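Local coordinates for protein ADP-ribose pyrophosphatase MutT (Rickettsia felis, PDB 4KYX) that probably hydrolyses nucleoside diphosphate derivatives or oxidised nucleoside triphosphates as a magnesium-dependent Nudix hydrolase, at residues A[77-82]-A[92-97]. Sequence-based numbering, arbitrary orientation. Where two conformers were deposited one is given.
Sequences IAVTND and VSIFLK
Phe95 O takes two backbone donors from the strand opposite. Ile77 N binds Phe95 O at 2.9 Å, and Ala78 N adds a weak bond to Phe95 O at 3.4 Å. Two residues thus face one, a classic beta bulge in this antiparallel hairpin of the Nudix domain. From the Ala78-Phe95 pair the regular register runs on through Val79-Ile94, Thr80-Ser93 and Asn81-Val92.

With chi1 at 58°, Thr80 OG1 is turned against Ser93 CB and toward Asp82. Thr80 OG1 donates to Asp82 OD2 at 3.0 Å, on the syn side of the carboxylate. Thr80 OG1 also meets the Phe95 ring at its edge, 3.8 Å from Phe95 CE2. Pro132 of helix 131-137 packs on Thr80, Asp82 and Ser93.

The other face is apolar at Val79. Val79 CG1 touches Val92 CG1 at 3.7 Å, and Val79 CG2 touches Ile94 CD1 at 3.9 Å. At the bulge, Ile77 CD1 lies against the Lys97 side chain, which crosses it at about a right angle.

Backbone bonds thus fix the hairpin. Small and polar side chains set one face against helix 131-137. On the other, Val79 and Val92 pack on the second subunit, and Asn81 ND2 bonds Glu53 O of that subunit.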
loop_
_atom_site.group_PDB
_atom_site.type_symbol
_atom_site.label_atom_id
_atom_site.label_comp_id
_atom_site.label_asym_id
_atom_site.label_seq_id
_atom_site.Cartn_x
_atom_site.Cartn_y
_atom_site.Cartn_z
ATOM N N ILE A 77 -7.761 -3.833 -5.356
ATOM C CA ILE A 77 -9.019 -3.593 -4.632
ATOM C C ILE A 77 -8.868 -2.618 -3.454
ATOM O O ILE A 77 -9.736 -1.813 -3.196
ATOM C CB ILE A 77 -9.603 -4.906 -4.042
ATOM C CG1 ILE A 77 -10.034 -5.890 -5.143
ATOM C CG2 ILE A 77 -10.773 -4.634 -3.089
ATOM C CD1 ILE A 77 -11.117 -5.403 -6.090
ATOM N N ALA A 78 -7.786 -2.757 -2.701
ATOM C CA ALA A 78 -7.736 -2.067 -1.415
ATOM C C ALA A 78 -6.368 -2.052 -0.769
ATOM O O ALA A 78 -5.494 -2.823 -1.121
ATOM C CB ALA A 78 -8.745 -2.675 -0.477
ATOM N N VAL A 79 -6.170 -1.085 0.122
ATOM C CA VAL A 79 -4.987 -1.026 0.980
ATOM C C VAL A 79 -5.445 -0.954 2.408
ATOM O O VAL A 79 -6.366 -0.193 2.761
ATOM C CB VAL A 79 -4.122 0.250 0.755
ATOM C CG1 VAL A 79 -2.867 0.188 1.627
ATOM C CG2 VAL A 79 -3.742 0.395 -0.718
ATOM N N THR A 80 -4.763 -1.715 3.254
ATOM C CA THR A 80 -4.971 -1.646 4.689
ATOM C C THR A 80 -3.655 -1.421 5.345
ATOM O O THR A 80 -2.637 -1.815 4.814
ATOM C CB THR A 80 -5.596 -2.927 5.279
ATOM O OG1 THR A 80 -4.745 -4.028 4.981
ATOM C CG2 THR A 80 -6.949 -3.218 4.687
ATOM N N ASN A 81 -3.703 -0.780 6.511
ATOM C CA ASN A 81 -2.529 -0.476 7.293
ATOM C C ASN A 81 -2.768 -0.978 8.711
ATOM O O ASN A 81 -3.566 -0.411 9.438
ATOM C CB ASN A 81 -2.312 1.051 7.274
ATOM C CG ASN A 81 -1.200 1.499 8.197
ATOM O OD1 ASN A 81 -0.134 0.938 8.196
ATOM N ND2 ASN A 81 -1.467 2.488 9.009
ATOM N N ASP A 82 -2.095 -2.059 9.082
ATOM C CA ASP A 82 -2.382 -2.725 10.331
ATOM C C ASP A 82 -1.140 -2.987 11.173
ATOM O O ASP A 82 -0.146 -3.504 10.698
ATOM C CB ASP A 82 -3.039 -4.083 10.012
ATOM C CG ASP A 82 -4.210 -3.953 9.050
ATOM O OD1 ASP A 82 -5.174 -3.286 9.445
ATOM O OD2 ASP A 82 -4.140 -4.483 7.923
ATOM N N VAL A 92 1.508 -3.167 5.737
ATOM C CA VAL A 92 0.620 -2.541 4.801
ATOM C C VAL A 92 0.217 -3.646 3.846
ATOM O O VAL A 92 1.070 -4.225 3.157
ATOM C CB VAL A 92 1.295 -1.341 4.111
ATOM C CG1 VAL A 92 0.478 -0.840 2.943
ATOM C CG2 VAL A 92 1.502 -0.205 5.128
ATOM N N SER A 93 -1.074 -3.994 3.825
ATOM C CA SER A 93 -1.546 -5.037 2.925
ATOM C C SER A 93 -2.150 -4.434 1.661
ATOM O O SER A 93 -2.975 -3.528 1.724
ATOM C CB SER A 93 -2.586 -5.909 3.586
ATOM O OG SER A 93 -2.035 -6.578 4.731
ATOM N N ILE A 94 -1.783 -4.981 0.527
ATOM C CA ILE A 94 -2.378 -4.643 -0.745
ATOM C C ILE A 94 -3.233 -5.801 -1.165
ATOM O O ILE A 94 -2.737 -6.924 -1.287
ATOM C CB ILE A 94 -1.292 -4.477 -1.806
ATOM C CG1 ILE A 94 -0.256 -3.476 -1.316
ATOM C CG2 ILE A 94 -1.902 -4.108 -3.149
ATOM C CD1 ILE A 94 -0.747 -2.102 -1.146
ATOM N N PHE A 95 -4.520 -5.550 -1.345
ATOM C CA PHE A 95 -5.420 -6.604 -1.798
ATOM C C PHE A 95 -5.726 -6.485 -3.254
ATOM O O PHE A 95 -5.975 -5.385 -3.766
ATOM C CB PHE A 95 -6.730 -6.572 -1.044
ATOM C CG PHE A 95 -6.605 -7.080 0.357
ATOM C CD1 PHE A 95 -6.677 -8.416 0.623
ATOM C CD2 PHE A 95 -6.395 -6.180 1.424
ATOM C CE1 PHE A 95 -6.574 -8.904 1.943
ATOM C CE2 PHE A 95 -6.292 -6.675 2.727
ATOM C CZ PHE A 95 -6.376 -8.035 2.969
ATOM N N LEU A 96 -5.775 -7.664 -3.889
ATOM C CA LEU A 96 -6.185 -7.784 -5.251
ATOM C C LEU A 96 -7.214 -8.888 -5.412
ATOM O O LEU A 96 -7.351 -9.700 -4.539
ATOM C CB LEU A 96 -5.010 -8.066 -6.160
ATOM C CG LEU A 96 -3.910 -7.043 -6.179
ATOM C CD1 LEU A 96 -2.822 -7.414 -5.180
ATOM C CD2 LEU A 96 -3.380 -6.983 -7.580
ATOM N N LYS A 97 -8.021 -8.795 -6.436
ATOM C CA LYS A 97 -8.926 -9.861 -6.745
ATOM C C LYS A 97 -8.709 -10.463 -8.124
ATOM O O LYS A 97 -8.334 -9.774 -9.069
ATOM C CB LYS A 97 -10.368 -9.471 -6.542
ATOM C CG LYS A 97 -10.925 -8.442 -7.448
ATOM C CD LYS A 97 -12.444 -8.645 -7.610
ATOM C CE LYS A 97 -12.910 -7.715 -8.746
ATOM N NZ LYS A 97 -13.378 -6.392 -8.265
#